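Succinylglutamatedesuccinylase/aspartoacylase (PDB 3CDX) probably hydrolyses carbon-nitrogen bonds in linear amides as a metal-dependent enzyme of the zinc-exopeptidase clan, and holds a calcium ion in this crystal form. Local coordinates at residues M163-L166 with L171-R174; A184-V189 with V335-Y340; S201-E204 with V209-G212; I73-R78 with I228-I233; V137-A142 with S197-C202. All coordinates share one frame; numbering follows the deposited sequence. Where two conformers were deposited one is given.

Contact 1: M163-L166 with L171-R174; sequences MHYL and LRAR
Where strand 160-163 runs out and the chain turns into helix 169-182, Y165 and L166 of the connecting loop fold back against L171 and R172 in the first turn of that helix. R172 carries the largest share of the contact. Its chain bends at chi3 (66°), which brings the guanidinium nearly parallel to the Y165 ring, the planes 8° apart, but displaced, so that Y165 OH, rather than the ring centre, lies over its face, 3.0 Å above the guanidinium plane and toward its rim. Y165 OH is 3.1 Å from R172 NH1, but the angle is too poor for a hydrogen bond. That nitrogen donates instead to L166 O, 2.9 Å from R172 NH1, with the oxygen close to the guanidinium plane. An arginine suits the place because it can set a flat guanidinium beside the phenol end of a tyrosine, reach a loop carbonyl with one nitrogen and still present another to D342 OD1, with which R172 NH2 forms a salt bridge. Cut back to alanine here, the side chain would probably leave L166 O without this donor, D342 without its charged mate and a gap beside Y165. On the apolar side of the turn leucines suit: L166 CD1 packs on L171 CG at 3.6 Å, their side chains crossing at a slant. Around this loop-to-helix turn, M163 is hydrogen-bonded through its backbone to V188 of strand 186-189, L171 leans on V209 of strand 209-214, and Y340 touches both Y165 and R172.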
# COMPACT_ATOMS: atom_id res chain seq x y z
N MET A 163 8.88 11.26 -34.76
CA MET A 163 10.20 10.73 -35.09
C MET A 163 11.20 11.74 -34.54
O MET A 163 10.87 12.93 -34.39
CB MET A 163 10.36 10.56 -36.62
CG MET A 163 9.89 11.75 -37.45
SD MET A 163 10.12 11.65 -39.24
CE MET A 163 11.88 11.90 -39.13
N HIS A 164 12.41 11.28 -34.22
CA HIS A 164 13.50 12.21 -33.91
C HIS A 164 14.08 12.81 -35.19
O HIS A 164 13.82 12.31 -36.30
CB HIS A 164 14.59 11.52 -33.10
CG HIS A 164 14.09 10.97 -31.81
ND1 HIS A 164 14.23 9.65 -31.47
CD2 HIS A 164 13.40 11.55 -30.81
CE1 HIS A 164 13.67 9.44 -30.29
NE2 HIS A 164 13.15 10.58 -29.87
N TYR A 165 14.85 13.88 -35.03
CA TYR A 165 15.60 14.39 -36.16
C TYR A 165 16.79 13.45 -36.28
O TYR A 165 17.47 13.14 -35.29
CB TYR A 165 16.05 15.83 -35.90
CG TYR A 165 16.72 16.49 -37.10
CD1 TYR A 165 15.95 17.01 -38.14
CD2 TYR A 165 18.11 16.60 -37.19
CE1 TYR A 165 16.53 17.62 -39.23
CE2 TYR A 165 18.71 17.21 -38.29
CZ TYR A 165 17.90 17.72 -39.31
OH TYR A 165 18.44 18.33 -40.42
N LEU A 166 17.01 12.94 -37.48
CA LEU A 166 18.10 12.04 -37.72
C LEU A 166 19.19 12.84 -38.43
O LEU A 166 18.92 13.50 -39.43
CB LEU A 166 17.62 10.85 -38.56
CG LEU A 166 16.44 10.08 -37.91
CD1 LEU A 166 15.77 9.15 -38.89
CD2 LEU A 166 16.84 9.32 -36.63
N LEU A 171 18.33 8.63 -44.27
CA LEU A 171 17.48 7.98 -43.32
C LEU A 171 16.32 8.93 -42.97
O LEU A 171 15.19 8.49 -42.79
CB LEU A 171 18.28 7.57 -42.08
CG LEU A 171 17.57 6.77 -40.97
CD1 LEU A 171 16.83 5.50 -41.47
CD2 LEU A 171 18.55 6.44 -39.86
N ARG A 172 16.62 10.22 -42.91
CA ARG A 172 15.64 11.23 -42.55
C ARG A 172 14.56 11.28 -43.60
O ARG A 172 13.36 11.29 -43.28
CB ARG A 172 16.30 12.60 -42.41
CG ARG A 172 15.40 13.62 -41.71
CD ARG A 172 16.16 14.81 -41.24
NE ARG A 172 16.70 15.58 -42.36
CZ ARG A 172 17.98 15.90 -42.48
NH1 ARG A 172 18.86 15.52 -41.55
NH2 ARG A 172 18.38 16.61 -43.53
N ALA A 173 14.99 11.27 -44.87
CA ALA A 173 14.06 11.22 -46.00
C ALA A 173 13.23 9.96 -45.95
O ALA A 173 12.02 9.97 -46.23
CB ALA A 173 14.83 11.28 -47.31
N ARG A 174 13.89 8.85 -45.64
CA ARG A 174 13.21 7.57 -45.62
C ARG A 174 12.17 7.51 -44.50
O ARG A 174 11.09 6.96 -44.68
CB ARG A 174 14.23 6.47 -45.44
CG ARG A 174 13.72 5.20 -46.02
CD ARG A 174 14.68 4.05 -45.92
NE ARG A 174 13.93 2.82 -46.14
CZ ARG A 174 14.30 1.62 -45.71
NH1 ARG A 174 15.44 1.49 -45.02
NH2 ARG A 174 13.53 0.56 -45.95

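Contact 2: A184-V189 with V335-Y340; sequences APHNVV and VVMEDY
The CH-pi contact comes first: M337 of strand 332-339 sets its terminal methyl squarely over the H186 ring of strand 186-189. M337 CE stands 3.6 Å from the ring centroid, 9° off the normal, while M337 SD lies farther out and oblique at 4.7 Å from the same centroid. The methionine reaches this spot with CG between its backbone N and carbonyl carbon (chi1 63°) and the rest of the chain extended, crossing the imidazole at about a right angle.

Apolar packing accounts for the remainder. V188 CG2 touches the thioether at M337 SD, 3.7 Å away, and V189 CG2 meets the ring of Y340 obliquely, 3.7 Å from Y340 CE1. Branched valines fit a strand and offer a methyl to each partner. The touching parts of the strands run 78° apart and do not pair with each other; strand 259-271 pairs with both, and I317 and W319 of strand 316-322 press on M337 as well.

With methyls, a sulfur and aromatic rings doing the touching, the contact depends on shape and dispersion; direct polar bonds between the two segments play no part in joining the catalytic region to the last strand of the chain.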
# COMPACT_ATOMS: atom_id res chain seq x y z
N ALA A 184 -1.18 10.62 -40.71
CA ALA A 184 -1.86 11.30 -39.60
C ALA A 184 -1.87 12.80 -39.93
O ALA A 184 -1.05 13.27 -40.73
CB ALA A 184 -1.15 11.03 -38.29
N PRO A 185 -2.79 13.57 -39.34
CA PRO A 185 -2.79 15.00 -39.73
C PRO A 185 -1.45 15.67 -39.55
O PRO A 185 -1.12 16.53 -40.37
CB PRO A 185 -3.84 15.63 -38.80
CG PRO A 185 -4.69 14.52 -38.35
CD PRO A 185 -3.89 13.23 -38.41
N HIS A 186 -0.71 15.32 -38.49
CA HIS A 186 0.60 15.89 -38.24
C HIS A 186 1.66 14.84 -37.96
O HIS A 186 1.37 13.81 -37.37
CB HIS A 186 0.58 16.82 -37.05
CG HIS A 186 -0.31 18.00 -37.23
ND1 HIS A 186 -1.60 18.04 -36.74
CD2 HIS A 186 -0.11 19.18 -37.87
CE1 HIS A 186 -2.14 19.20 -37.07
NE2 HIS A 186 -1.26 19.91 -37.76
N ASN A 187 2.88 15.13 -38.41
CA ASN A 187 4.04 14.34 -38.08
C ASN A 187 4.95 15.27 -37.36
O ASN A 187 5.21 16.36 -37.88
CB ASN A 187 4.74 13.80 -39.32
CG ASN A 187 6.03 13.10 -38.99
OD1 ASN A 187 6.03 12.16 -38.21
ND2 ASN A 187 7.13 13.54 -39.59
N VAL A 188 5.38 14.87 -36.16
CA VAL A 188 6.21 15.71 -35.31
C VAL A 188 7.65 15.18 -35.16
O VAL A 188 7.87 14.07 -34.69
CB VAL A 188 5.56 15.89 -33.89
CG1 VAL A 188 6.26 16.97 -33.12
CG2 VAL A 188 4.06 16.22 -34.02
N VAL A 189 8.62 16.00 -35.59
CA VAL A 189 10.06 15.73 -35.42
C VAL A 189 10.51 16.43 -34.15
O VAL A 189 10.28 17.65 -34.00
CB VAL A 189 10.85 16.20 -36.67
CG1 VAL A 189 12.32 15.74 -36.62
CG2 VAL A 189 10.19 15.67 -37.93
N VAL A 335 2.67 21.64 -24.84
CA VAL A 335 3.83 21.59 -25.70
C VAL A 335 3.30 22.03 -27.06
O VAL A 335 2.34 21.44 -27.59
CB VAL A 335 4.41 20.18 -25.80
CG1 VAL A 335 5.69 20.19 -26.69
CG2 VAL A 335 4.69 19.61 -24.42
N VAL A 336 3.94 23.07 -27.60
CA VAL A 336 3.55 23.67 -28.89
C VAL A 336 4.48 23.18 -30.02
O VAL A 336 5.73 23.16 -29.85
CB VAL A 336 3.55 25.22 -28.76
CG1 VAL A 336 3.16 25.93 -30.07
CG2 VAL A 336 2.62 25.62 -27.61
N MET A 337 3.88 22.77 -31.13
CA MET A 337 4.62 22.35 -32.31
C MET A 337 4.52 23.48 -33.33
O MET A 337 3.60 24.26 -33.25
CB MET A 337 4.09 21.03 -32.88
CG MET A 337 2.64 21.00 -33.38
SD MET A 337 2.07 19.34 -33.84
CE MET A 337 0.41 19.83 -34.21
N GLU A 338 5.48 23.58 -34.26
CA GLU A 338 5.57 24.64 -35.28
C GLU A 338 5.87 23.94 -36.60
O GLU A 338 6.31 22.78 -36.58
CB GLU A 338 6.68 25.66 -34.92
CG GLU A 338 8.14 25.12 -34.90
CD GLU A 338 9.19 26.06 -34.28
OE1 GLU A 338 9.01 27.31 -34.30
OE2 GLU A 338 10.25 25.56 -33.77
N ASP A 339 5.61 24.61 -37.73
CA ASP A 339 5.90 24.07 -39.07
C ASP A 339 7.33 23.58 -39.12
O ASP A 339 8.24 24.22 -38.55
CB ASP A 339 5.74 25.13 -40.17
CG ASP A 339 4.28 25.46 -40.48
OD1 ASP A 339 3.38 24.68 -40.08
OD2 ASP A 339 4.03 26.49 -41.14
N TYR A 340 7.51 22.45 -39.79
CA TYR A 340 8.80 21.81 -39.95
C TYR A 340 9.73 22.58 -40.88
O TYR A 340 9.32 22.98 -41.97
CB TYR A 340 8.63 20.41 -40.53
CG TYR A 340 9.92 19.64 -40.72
CD1 TYR A 340 10.63 19.14 -39.61
CD2 TYR A 340 10.44 19.42 -42.00
CE1 TYR A 340 11.84 18.43 -39.78
CE2 TYR A 340 11.65 18.72 -42.18
CZ TYR A 340 12.34 18.22 -41.07
OH TYR A 340 13.51 17.53 -41.26

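Contact 3: S201-E204 with V209-G212; sequences SCVE and VSLG
This is a helix-on-strand contact, half tight apolar packing and half water-bridged, between V203 and E204 of helix 199-205 and S210 of strand 209-214, which follows a short turn later. V203 faces the strand, and its CG1, placed anti to the backbone N (chi1 180°), comes down on the serine methylene: V203 CG1 to S210 CB is 3.2 Å, tighter than usual for two carbons. A small serine suits this spot, where the backbones come within 6.0 Å, CA to CA, between V203 and S210.

The polar half is indirect. E204 OE2 is 4.0 Å from S210 OG, and two waters fill the role of a direct bond. One donates to E204 OE2 at 2.7 Å and also bonds S210 OG; the other donates both to E204 OE2 and, at 2.7 Å, to S210 O. One carboxylate oxygen thus receives two water protons, while E204 OE1 is taken by H164 ND1, so the glutamate ties the helix to the loop after strand 160-163 too.

Strand 209-214 pairs in parallel with strand 144-148, whose neighbouring residue H149 binds the calcium ion, and a helix packed against such strands is typical of the alpha/beta core of the zinc-exopeptidase clan.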
# COMPACT_ATOMS: atom_id res chain seq x y z
N SER A 201 14.39 4.54 -29.24
CA SER A 201 15.84 4.77 -29.25
C SER A 201 16.60 3.47 -29.57
O SER A 201 17.68 3.52 -30.16
CB SER A 201 16.34 5.42 -27.95
OG SER A 201 16.32 4.51 -26.87
N CYS A 202 16.01 2.33 -29.21
CA CYS A 202 16.54 1.03 -29.61
C CYS A 202 16.43 0.81 -31.10
O CYS A 202 17.40 0.40 -31.73
CB CYS A 202 15.81 -0.10 -28.90
SG CYS A 202 16.23 -0.22 -27.20
N VAL A 203 15.25 1.06 -31.65
CA VAL A 203 15.01 0.94 -33.09
C VAL A 203 16.02 1.81 -33.85
O VAL A 203 16.61 1.37 -34.84
CB VAL A 203 13.56 1.36 -33.48
CG1 VAL A 203 13.35 1.23 -35.01
CG2 VAL A 203 12.45 0.58 -32.67
N GLU A 204 16.20 3.04 -33.35
CA GLU A 204 17.11 4.01 -33.94
C GLU A 204 18.56 3.55 -33.83
O GLU A 204 19.28 3.57 -34.83
CB GLU A 204 16.89 5.42 -33.37
CG GLU A 204 15.79 6.18 -34.18
CD GLU A 204 15.06 7.27 -33.38
OE1 GLU A 204 15.53 7.59 -32.28
OE2 GLU A 204 14.01 7.81 -33.87
N VAL A 209 14.15 1.91 -39.59
CA VAL A 209 13.20 3.04 -39.69
C VAL A 209 12.20 2.99 -38.53
O VAL A 209 11.56 1.98 -38.30
CB VAL A 209 12.45 3.05 -41.03
CG1 VAL A 209 11.45 4.15 -41.05
CG2 VAL A 209 13.47 3.23 -42.22
N SER A 210 12.10 4.07 -37.77
CA SER A 210 11.30 4.08 -36.56
C SER A 210 10.28 5.23 -36.61
O SER A 210 10.65 6.42 -36.79
CB SER A 210 12.26 4.26 -35.37
OG SER A 210 11.62 4.65 -34.18
N LEU A 211 9.00 4.88 -36.48
CA LEU A 211 7.91 5.83 -36.27
C LEU A 211 7.30 5.65 -34.88
O LEU A 211 7.15 4.52 -34.41
CB LEU A 211 6.79 5.62 -37.30
CG LEU A 211 6.98 6.13 -38.73
CD1 LEU A 211 5.66 5.88 -39.53
CD2 LEU A 211 7.39 7.62 -38.73
N GLY A 212 6.94 6.75 -34.24
CA GLY A 212 6.11 6.71 -33.05
C GLY A 212 4.75 7.24 -33.46
O GLY A 212 4.62 7.80 -34.57
O HOH W 1 11.37 7.59 -33.40
O HOH W 2 12.74 8.11 -36.39

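Contact 4: I73-R78 with I228-I233; sequences ISDLAR and IGKRGI
D75 of helix 68-79 and K230 of helix 223-239 face each other as opposite charges, yet at long range, with a water bridging the two. D75 OD2 is 3.7 Å from K230 NZ, a long salt bridge, and its nearer neighbour is the methylene next to that amine, K230 CE, at 3.6 Å. The water donates to D75 OD2 at 3.1 Å and accepts from K230 NZ at 2.7 Å. The lysine chain, extended beyond CG, comes across the carboxylate at about a right angle. D75's stronger partner is R79, whose NE forms a salt bridge with OD1; R78 adds a long one to the same oxygen. A short acid fits among these three basic side chains, and an asparagine in its place would probably leave K230, R78 and R79 without their negative mate.

Both helices pack on strands 55-60 and 144-148 of the alpha/beta core, and helix 68-79 also on strand 87-92; the short segments cross at -47° with axes 10.2 Å apart. Toward those strands the contact turns apolar, and branched aliphatics fill the buried region between helices and strands. I233 meets L76 tip to tip, I233 CD1 lying 3.7 Å from L76 CD2. The same methyl is 4.2 Å from I73 CG1, where the two isoleucines cross at about a right angle. L58 touches all three of these aliphatic side chains, and M148 touches both isoleucines.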
# COMPACT_ATOMS: atom_id res chain seq x y z
N ILE A 73 -3.79 -2.66 -33.61
CA ILE A 73 -2.93 -3.81 -33.90
C ILE A 73 -3.60 -5.18 -33.65
O ILE A 73 -3.39 -6.10 -34.41
CB ILE A 73 -1.55 -3.68 -33.19
CG1 ILE A 73 -0.82 -2.42 -33.69
CG2 ILE A 73 -0.65 -4.87 -33.44
CD1 ILE A 73 0.45 -2.10 -32.88
N SER A 74 -4.36 -5.32 -32.58
CA SER A 74 -5.03 -6.58 -32.33
C SER A 74 -6.11 -6.84 -33.36
O SER A 74 -6.34 -8.00 -33.77
CB SER A 74 -5.59 -6.66 -30.90
OG SER A 74 -6.72 -5.84 -30.74
N ASP A 75 -6.78 -5.78 -33.79
CA ASP A 75 -7.74 -5.88 -34.89
C ASP A 75 -7.06 -6.37 -36.19
O ASP A 75 -7.55 -7.28 -36.85
CB ASP A 75 -8.44 -4.51 -35.08
CG ASP A 75 -9.43 -4.51 -36.26
OD1 ASP A 75 -10.48 -5.17 -36.14
OD2 ASP A 75 -9.14 -3.82 -37.28
N LEU A 76 -5.91 -5.77 -36.55
CA LEU A 76 -5.22 -6.15 -37.79
C LEU A 76 -4.72 -7.57 -37.66
O LEU A 76 -4.80 -8.37 -38.61
CB LEU A 76 -4.08 -5.18 -38.15
CG LEU A 76 -3.31 -5.45 -39.46
CD1 LEU A 76 -4.23 -5.49 -40.70
CD2 LEU A 76 -2.13 -4.47 -39.64
N ALA A 77 -4.26 -7.91 -36.44
CA ALA A 77 -3.70 -9.23 -36.18
C ALA A 77 -4.74 -10.32 -36.38
O ALA A 77 -4.41 -11.43 -36.80
CB ALA A 77 -3.06 -9.30 -34.75
N ARG A 78 -5.99 -10.01 -36.04
CA ARG A 78 -7.06 -10.99 -36.16
C ARG A 78 -7.50 -11.22 -37.63
O ARG A 78 -7.91 -12.32 -37.98
CB ARG A 78 -8.28 -10.57 -35.30
CG ARG A 78 -9.40 -11.61 -35.23
CD ARG A 78 -10.52 -11.22 -34.24
NE ARG A 78 -11.06 -9.89 -34.50
CZ ARG A 78 -12.02 -9.65 -35.39
NH1 ARG A 78 -12.53 -10.64 -36.11
NH2 ARG A 78 -12.45 -8.41 -35.59
N ILE A 228 -7.43 6.89 -37.25
CA ILE A 228 -6.16 7.30 -37.87
C ILE A 228 -5.09 6.21 -37.69
O ILE A 228 -4.34 5.90 -38.63
CB ILE A 228 -5.73 8.69 -37.36
CG1 ILE A 228 -6.64 9.78 -37.96
CG2 ILE A 228 -4.22 8.97 -37.58
CD1 ILE A 228 -6.43 10.08 -39.47
N GLY A 229 -5.07 5.59 -36.52
CA GLY A 229 -4.16 4.49 -36.26
C GLY A 229 -4.43 3.24 -37.06
O GLY A 229 -3.51 2.64 -37.61
N LYS A 230 -5.68 2.81 -37.16
CA LYS A 230 -6.04 1.66 -37.99
C LYS A 230 -5.64 1.89 -39.47
O LYS A 230 -4.99 1.03 -40.10
CB LYS A 230 -7.54 1.41 -37.94
CG LYS A 230 -8.09 0.69 -36.68
CD LYS A 230 -9.61 0.33 -36.85
CE LYS A 230 -10.06 -0.71 -35.83
NZ LYS A 230 -11.47 -1.21 -35.98
N ARG A 231 -6.04 3.02 -40.04
CA ARG A 231 -5.62 3.38 -41.42
C ARG A 231 -4.08 3.49 -41.54
O ARG A 231 -3.51 3.07 -42.52
CB ARG A 231 -6.32 4.66 -41.87
CG ARG A 231 -6.12 5.01 -43.37
CD ARG A 231 -6.73 6.34 -43.74
NE ARG A 231 -5.95 7.47 -43.27
CZ ARG A 231 -6.22 8.73 -43.56
NH1 ARG A 231 -7.25 9.03 -44.34
NH2 ARG A 231 -5.45 9.70 -43.11
N GLY A 232 -3.41 4.08 -40.55
CA GLY A 232 -1.98 4.36 -40.68
C GLY A 232 -1.14 3.12 -40.80
O GLY A 232 -0.13 3.12 -41.52
N ILE A 233 -1.53 2.06 -40.09
CA ILE A 233 -0.76 0.84 -40.14
C ILE A 233 -0.94 0.08 -41.46
O ILE A 233 0.02 -0.49 -41.96
CB ILE A 233 -0.91 -0.07 -38.87
CG1 ILE A 233 -2.34 -0.60 -38.67
CG2 ILE A 233 -0.42 0.71 -37.61
CD1 ILE A 233 -2.49 -1.54 -37.42
O HOH W 3 -11.59 -2.25 -38.46

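Contact 5: V137-A142 with S197-C202; sequences VILPMA and STFTSC
The F199 ring is met obliquely by L139, whose two methyls divide their contacts: L139 CD2 lies 3.9 Å from F199 CE1, and L139 CD1 lies 4.1 Å from F199 CZ. The two side chains approach from opposite directions, and both have CG anti to the backbone N, at chi1 -178° in the leucine and -179° in the phenylalanine, which extends each toward the other. A second aromatic, F118, also meets this ring, the planes at about 55°.

L139 CD2 also packs on the helix beyond the ring, 3.8 Å from C202 CB and 3.7 Å from the backbone carbon C202 C. A forked leucine suits the site because it can straddle a ring and a helix backbone at once, and a compact cysteine lets the leucine come close to the main chain.

Helix 199-205 begins here with an N-cap: T198 OG1 accepts from S201 N at 3.1 Å, and S201 OG separately donates to T198 O at 2.8 Å, tilted from the carbonyl plane. Threonine and serine, with short hydroxyl side chains, fit such a helix start. L139 itself belongs to a 3-10 turn in the region of the C-terminal part of helix 126-138, so the contact links that region to the start of helix 199-205 against the strands of the core. L57 of strand 55-60 lies against L139, and T59 of the same strand against F199, whose side chain is about 6 Å from that of the calcium ligand H149.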
# COMPACT_ATOMS: atom_id res chain seq x y z
N VAL A 137 15.32 -9.84 -29.20
CA VAL A 137 14.73 -10.99 -29.88
C VAL A 137 13.80 -10.56 -31.00
O VAL A 137 13.84 -11.09 -32.11
CB VAL A 137 13.97 -11.90 -28.88
CG1 VAL A 137 13.29 -13.09 -29.59
CG2 VAL A 137 14.93 -12.39 -27.74
N ILE A 138 12.91 -9.60 -30.72
CA ILE A 138 11.89 -9.25 -31.71
C ILE A 138 12.43 -8.18 -32.67
O ILE A 138 12.41 -8.37 -33.89
CB ILE A 138 10.55 -8.79 -31.00
CG1 ILE A 138 9.98 -9.93 -30.13
CG2 ILE A 138 9.55 -8.28 -32.01
CD1 ILE A 138 9.61 -11.27 -30.89
N LEU A 139 12.92 -7.08 -32.10
CA LEU A 139 13.35 -5.91 -32.91
C LEU A 139 14.38 -6.15 -34.06
O LEU A 139 14.20 -5.58 -35.14
CB LEU A 139 13.79 -4.77 -32.00
CG LEU A 139 14.23 -3.48 -32.65
CD1 LEU A 139 13.11 -3.01 -33.63
CD2 LEU A 139 14.61 -2.41 -31.60
N PRO A 140 15.41 -7.00 -33.86
CA PRO A 140 16.35 -7.23 -34.98
C PRO A 140 15.70 -7.80 -36.25
O PRO A 140 16.31 -7.76 -37.31
CB PRO A 140 17.37 -8.24 -34.39
CG PRO A 140 17.28 -8.00 -32.88
CD PRO A 140 15.82 -7.76 -32.66
N MET A 141 14.52 -8.39 -36.15
CA MET A 141 13.86 -8.96 -37.36
C MET A 141 13.26 -7.88 -38.29
O MET A 141 12.92 -8.16 -39.42
CB MET A 141 12.77 -9.95 -36.98
CG MET A 141 13.29 -11.35 -36.52
SD MET A 141 11.94 -12.48 -36.09
CE MET A 141 11.35 -11.83 -34.52
N ALA A 142 13.16 -6.64 -37.82
CA ALA A 142 12.41 -5.58 -38.52
C ALA A 142 13.22 -4.72 -39.46
O ALA A 142 14.35 -4.37 -39.18
CB ALA A 142 11.71 -4.66 -37.52
N SER A 197 16.34 5.74 -23.46
CA SER A 197 16.03 4.42 -22.91
C SER A 197 14.64 3.99 -23.33
O SER A 197 14.03 3.07 -22.72
CB SER A 197 16.17 4.48 -21.38
OG SER A 197 15.58 5.68 -20.91
N THR A 198 14.12 4.67 -24.35
CA THR A 198 12.84 4.28 -24.92
C THR A 198 13.01 3.13 -25.90
O THR A 198 14.12 2.86 -26.39
CB THR A 198 12.18 5.43 -25.68
OG1 THR A 198 13.00 5.76 -26.80
CG2 THR A 198 11.95 6.67 -24.77
N PHE A 199 11.91 2.48 -26.24
CA PHE A 199 11.96 1.50 -27.33
C PHE A 199 12.38 2.12 -28.66
O PHE A 199 13.16 1.53 -29.40
CB PHE A 199 10.63 0.80 -27.49
CG PHE A 199 10.61 -0.24 -28.58
CD1 PHE A 199 11.43 -1.37 -28.51
CD2 PHE A 199 9.75 -0.09 -29.67
CE1 PHE A 199 11.37 -2.35 -29.51
CE2 PHE A 199 9.70 -1.06 -30.69
CZ PHE A 199 10.50 -2.19 -30.60
N THR A 200 11.86 3.30 -28.98
CA THR A 200 12.23 3.95 -30.26
C THR A 200 13.74 4.17 -30.35
O THR A 200 14.33 3.96 -31.41
CB THR A 200 11.40 5.25 -30.56
OG1 THR A 200 11.54 6.21 -29.50
CG2 THR A 200 9.91 4.92 -30.69
N SER A 201 14.39 4.54 -29.24
CA SER A 201 15.84 4.77 -29.25
C SER A 201 16.60 3.47 -29.57
O SER A 201 17.68 3.52 -30.16
CB SER A 201 16.34 5.42 -27.95
OG SER A 201 16.32 4.51 -26.87
N CYS A 202 16.01 2.33 -29.21
CA CYS A 202 16.54 1.03 -29.61
C CYS A 202 16.43 0.81 -31.10
O CYS A 202 17.40 0.40 -31.73
CB CYS A 202 15.81 -0.10 -28.90
SG CYS A 202 16.23 -0.22 -27.20

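Overall arrangement
Contacts 1, 3, 4 and 5 lie wholly in the catalytic domain, while contact 2 joins that domain to strand 332-339 near the end of the chain. Contacts 3 and 5 share helix 199-205, their centres 7 Å apart. Contact 1, its centre 10 Å from that of contact 3, is tied to it by H164 and E204, and to contact 2 by strand 186-189. Contact 4 has its centre 19 to 23 Å from the other centres, yet touches contact 2 through A184 and I228. Along the chain, contacts 1, 3 and 5 nest inside the loop closed by contact 4, and contact 2 crosses contacts 4 and 5. Distant parts of the sequence are thereby interleaved around the metal-binding core.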